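Local coordinates for beta-lactamase (Nostoc sp., PDB 6NHS), which probably hydrolyses the beta-lactam ring of penicillin-like antibiotics as a class D serine beta-lactamase, at residues Gln169-Arg173 and Lys174-Phe178; Tyr220-Asn224 and Asn225-Phe229. One frame throughout, in Å; residues are numbered along the deposited sequence.

Contact 1 (Gln169-Arg173 and Lys174-Phe178); sequences QRLHR and KELPF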
# COMPACT_ATOMS: atom_id res chain seq x y z
N GLN A 169 2.42 10.86 -1.98
CA GLN A 169 2.31 12.30 -2.17
C GLN A 169 2.71 12.72 -3.58
O GLN A 169 2.02 13.52 -4.22
CB GLN A 169 3.15 13.02 -1.11
CG GLN A 169 3.07 14.52 -1.15
CD GLN A 169 4.19 15.14 -1.96
OE1 GLN A 169 4.01 16.19 -2.57
NE2 GLN A 169 5.35 14.49 -1.96
N ARG A 170 3.82 12.16 -4.10
CA ARG A 170 4.21 12.43 -5.48
C ARG A 170 3.16 11.93 -6.46
O ARG A 170 2.87 12.58 -7.47
CB ARG A 170 5.55 11.78 -5.79
CG ARG A 170 6.73 12.41 -5.04
CD ARG A 170 8.03 11.85 -5.59
NE ARG A 170 8.38 12.44 -6.88
CZ ARG A 170 9.12 11.84 -7.80
NH1 ARG A 170 9.58 10.61 -7.58
NH2 ARG A 170 9.41 12.46 -8.94
N LEU A 171 2.61 10.74 -6.20
CA LEU A 171 1.51 10.23 -7.00
C LEU A 171 0.37 11.24 -7.05
O LEU A 171 -0.11 11.60 -8.13
CB LEU A 171 1.03 8.91 -6.40
CG LEU A 171 -0.08 8.16 -7.15
CD1 LEU A 171 0.44 7.75 -8.52
CD2 LEU A 171 -0.54 6.95 -6.36
N HIS A 172 -0.04 11.74 -5.89
CA HIS A 172 -1.24 12.57 -5.80
C HIS A 172 -1.05 13.92 -6.49
O HIS A 172 -2.03 14.49 -6.99
CB HIS A 172 -1.62 12.77 -4.33
CG HIS A 172 -2.95 13.43 -4.13
ND1 HIS A 172 -3.10 14.79 -4.06
CD2 HIS A 172 -4.19 12.90 -3.99
CE1 HIS A 172 -4.37 15.08 -3.89
NE2 HIS A 172 -5.05 13.95 -3.84
N ARG A 173 0.17 14.45 -6.53
CA ARG A 173 0.38 15.73 -7.20
C ARG A 173 0.88 15.55 -8.64
O ARG A 173 1.37 16.51 -9.24
CB ARG A 173 1.33 16.61 -6.38
CG ARG A 173 2.78 16.28 -6.47
CD ARG A 173 3.59 17.12 -5.49
NE ARG A 173 3.20 18.53 -5.48
CZ ARG A 173 3.74 19.47 -6.25
NH1 ARG A 173 4.70 19.17 -7.11
NH2 ARG A 173 3.32 20.73 -6.15
N LYS A 174 0.74 14.35 -9.19
CA LYS A 174 0.91 14.10 -10.63
C LYS A 174 2.36 14.33 -11.08
O LYS A 174 2.61 14.85 -12.17
CB LYS A 174 -0.06 14.96 -11.44
CG LYS A 174 -1.51 14.86 -10.94
CD LYS A 174 -2.47 15.72 -11.74
CE LYS A 174 -3.88 15.61 -11.15
NZ LYS A 174 -4.92 16.22 -12.03
N GLU A 175 3.31 13.92 -10.24
CA GLU A 175 4.73 14.02 -10.58
C GLU A 175 5.29 12.75 -11.19
O GLU A 175 6.36 12.79 -11.80
CB GLU A 175 5.55 14.36 -9.34
CG GLU A 175 5.37 15.75 -8.81
CD GLU A 175 6.32 16.06 -7.67
OE1 GLU A 175 7.20 15.21 -7.39
OE2 GLU A 175 6.20 17.14 -7.07
N LEU A 176 4.60 11.62 -11.01
CA LEU A 176 5.09 10.32 -11.43
C LEU A 176 4.76 10.08 -12.90
O LEU A 176 3.88 10.74 -13.47
CB LEU A 176 4.48 9.22 -10.55
CG LEU A 176 4.79 9.40 -9.06
CD1 LEU A 176 4.29 8.22 -8.25
CD2 LEU A 176 6.29 9.61 -8.85
N PRO A 177 5.47 9.15 -13.57
CA PRO A 177 5.27 8.97 -15.02
C PRO A 177 4.05 8.10 -15.34
O PRO A 177 4.16 7.04 -15.96
CB PRO A 177 6.59 8.31 -15.44
CG PRO A 177 6.95 7.47 -14.26
CD PRO A 177 6.57 8.31 -13.05
N PHE A 178 2.88 8.56 -14.90
CA PHE A 178 1.62 7.88 -15.17
C PHE A 178 0.62 8.88 -15.72
O PHE A 178 0.55 10.02 -15.25
CB PHE A 178 1.06 7.18 -13.92
CG PHE A 178 2.04 6.24 -13.26
CD1 PHE A 178 2.45 5.08 -13.91
CD2 PHE A 178 2.57 6.53 -12.02
CE1 PHE A 178 3.36 4.23 -13.32
CE2 PHE A 178 3.48 5.67 -11.41
CZ PHE A 178 3.88 4.52 -12.07
O HOH W 1 9.37 15.24 -9.02
O HOH W 2 1.69 10.95 -10.41

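Contact 2 (Tyr220-Asn224 and Asn225-Phe229); sequences YLEQN and NNVYF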
# COMPACT_ATOMS: atom_id res chain seq x y z
N TYR A 220 -4.14 7.62 1.96
CA TYR A 220 -4.36 9.02 2.29
C TYR A 220 -5.84 9.30 2.48
O TYR A 220 -6.71 8.63 1.90
CB TYR A 220 -3.76 9.96 1.22
CG TYR A 220 -4.31 9.82 -0.19
CD1 TYR A 220 -5.42 10.54 -0.59
CD2 TYR A 220 -3.69 8.99 -1.12
CE1 TYR A 220 -5.91 10.44 -1.89
CE2 TYR A 220 -4.17 8.88 -2.41
CZ TYR A 220 -5.27 9.61 -2.79
OH TYR A 220 -5.76 9.51 -4.07
N LEU A 221 -6.11 10.31 3.29
CA LEU A 221 -7.45 10.72 3.66
C LEU A 221 -7.71 12.10 3.08
O LEU A 221 -6.91 13.02 3.27
CB LEU A 221 -7.59 10.75 5.19
CG LEU A 221 -8.86 11.36 5.76
CD1 LEU A 221 -10.07 10.45 5.47
CD2 LEU A 221 -8.67 11.60 7.26
N GLU A 222 -8.82 12.23 2.35
CA GLU A 222 -9.28 13.53 1.87
C GLU A 222 -10.40 14.02 2.79
O GLU A 222 -11.46 13.38 2.87
CB GLU A 222 -9.77 13.44 0.43
CG GLU A 222 -8.65 13.20 -0.58
CD GLU A 222 -9.18 12.90 -1.97
OE1 GLU A 222 -10.32 12.41 -2.07
OE2 GLU A 222 -8.46 13.16 -2.96
N GLN A 223 -10.16 15.14 3.47
CA GLN A 223 -11.13 15.69 4.40
C GLN A 223 -10.80 17.16 4.62
O GLN A 223 -9.62 17.54 4.63
CB GLN A 223 -11.11 14.93 5.73
CG GLN A 223 -12.22 15.32 6.70
CD GLN A 223 -12.39 14.33 7.84
OE1 GLN A 223 -11.60 13.40 7.99
NE2 GLN A 223 -13.45 14.50 8.62
N ASN A 224 -11.84 17.98 4.78
CA ASN A 224 -11.70 19.40 5.11
C ASN A 224 -10.81 20.12 4.10
O ASN A 224 -9.97 20.95 4.48
CB ASN A 224 -11.17 19.58 6.53
CG ASN A 224 -12.05 18.92 7.58
OD1 ASN A 224 -13.27 18.83 7.41
ND2 ASN A 224 -11.44 18.46 8.67
N ASN A 225 -10.99 19.82 2.81
CA ASN A 225 -10.22 20.43 1.73
C ASN A 225 -8.72 20.24 1.91
O ASN A 225 -7.91 21.06 1.46
CB ASN A 225 -10.56 21.91 1.56
CG ASN A 225 -11.87 22.13 0.83
OD1 ASN A 225 -12.22 21.37 -0.07
ND2 ASN A 225 -12.59 23.18 1.21
N ASN A 226 -8.32 19.16 2.58
CA ASN A 226 -6.93 18.83 2.83
C ASN A 226 -6.72 17.37 2.48
O ASN A 226 -7.68 16.61 2.27
CB ASN A 226 -6.55 19.11 4.29
CG ASN A 226 -5.06 19.38 4.48
OD1 ASN A 226 -4.25 19.13 3.59
ND2 ASN A 226 -4.70 19.88 5.65
N VAL A 227 -5.46 16.96 2.41
CA VAL A 227 -5.11 15.56 2.19
C VAL A 227 -4.12 15.16 3.27
O VAL A 227 -3.10 15.84 3.47
CB VAL A 227 -4.51 15.31 0.79
CG1 VAL A 227 -4.12 13.85 0.63
CG2 VAL A 227 -5.48 15.75 -0.29
N TYR A 228 -4.42 14.07 3.97
CA TYR A 228 -3.55 13.55 5.03
C TYR A 228 -3.02 12.20 4.57
O TYR A 228 -3.76 11.20 4.58
CB TYR A 228 -4.31 13.46 6.35
CG TYR A 228 -4.96 14.76 6.75
CD1 TYR A 228 -6.25 15.07 6.34
CD2 TYR A 228 -4.27 15.69 7.51
CE1 TYR A 228 -6.84 16.27 6.70
CE2 TYR A 228 -4.85 16.90 7.87
CZ TYR A 228 -6.14 17.18 7.46
OH TYR A 228 -6.73 18.37 7.81
N PHE A 229 -1.76 12.17 4.16
CA PHE A 229 -1.10 10.92 3.80
C PHE A 229 -0.67 10.20 5.07
O PHE A 229 -0.24 10.83 6.04
CB PHE A 229 0.11 11.20 2.91
CG PHE A 229 -0.24 11.92 1.63
CD1 PHE A 229 -0.59 11.21 0.49
CD2 PHE A 229 -0.24 13.31 1.58
CE1 PHE A 229 -0.93 11.87 -0.69
CE2 PHE A 229 -0.57 13.98 0.40
CZ PHE A 229 -0.92 13.26 -0.73

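Contact 1 (Gln169-Arg173 and Lys174-Phe178)
A Schellman motif ends helix 161-172 here: Glu175 N bonds back to Arg170 O at 3.1 Å, nearly straight, and Lys174 N to Leu171 O at 3.1 Å, from well above the plane of that carbonyl. Lys174, at positive phi, makes the reversal, and its NZ reaches Gln180 of the next helix. The side chain of the same Glu175 lies between two arginines. Glu175 OE1 takes the N-H of Arg170 NE at 3.1 Å, a straight bond (175°) in the guanidinium plane. Glu175 OE2 turns its anti lone pair to Arg173 NH1, modelled at 2.5 Å, so the exact length is doubtful. One water links Arg170 NH2 with Glu175 OE1; a second joins Leu171 O to Leu176 N. Arg170 bends at chi3 (77°), which lays one guanidinium face over Leu176 CD2, 3.7 Å from NH1. On the buried side Leu176 CD1 packs against Leu171 CB at 3.8 Å, the two side chains crossing at about a right angle, and Phe178 packs on Leu71 and Val135 of two neighbouring helices. With a different arginine on each oxygen, the carboxylate would resist rotation, and the two positive charges probably favour its ionised form.

Contact 2 (Tyr220-Asn224 and Asn225-Phe229)
Tyr220 and Phe229 pack side by side near the tip of a beta hairpin, strands 213-223 and 226-236, whose type I' turn runs from Gln223 to Asn226. The strand segments are antiparallel at 161°. Leu221 and Tyr228 form a hydrogen-bonded pair, each N to the other's O at 2.8 Å. Nearer the turn, Gln223 N bonds to Asn226 O, and Asn226 N returns to Gln223 O at 2.9 Å.

The tight part is the face bearing Tyr220, Glu222, Val227 and Phe229, covered by helix 161-172. Tyr220 CB touches Phe229 CD1 at 3.5 Å, and the two rings meet obliquely, planes at 50° and centroids 5.5 Å apart. Tyr220 CG sits between the backbone N and the carbonyl carbon (chi1 60°), which brings ring atom CD1 to 3.8 Å from Val227 CG1. That same methyl lies over one face of the Phe229 ring, toward its rim. Glu222 runs alongside Val227, its carboxylate going on to a salt bridge with Arg201.

The opposite face is looser: Leu221 CD2 comes only to 4.3 Å from Tyr228 CD1, although Leu258 and Leu259 at the chain end add cover. The solvent side is the turn itself, where Asn224 and Asn225, both at positive phi, are exposed. Buried Asn226 is anchored instead: its ND2 bonds to Asp41, and its OD1 takes the backbone N-H groups of both Asn43 and Val227. Beside the turn, the Tyr228 ring presents its edge to Gln223 O, with CE1 3.7 Å from that oxygen.

Overall arrangement
Contact 1 caps the C-terminal end of helix 161-172, and contact 2 is the hairpin tip in the six-stranded antiparallel sheet on which that helix packs; their centres lie 16 Å apart. They meet directly through the last turn of the helix. His172 CD2 comes to 3.7 Å from Tyr220 CE1, the rings edge-to-face, while His172 CB lies 3.7 Å from Phe229 CZ. Gln169 CA rests 3.6 Å from Phe229 CE1. A formic acid, probably from the crystallisation liquor, lies about 4 Å from the Lys174 side chain of contact 1. Neither contact includes Ser63, Lys66 or Lys203, which fit the SxxK and KTG motifs expected of a serine beta-lactamase active site.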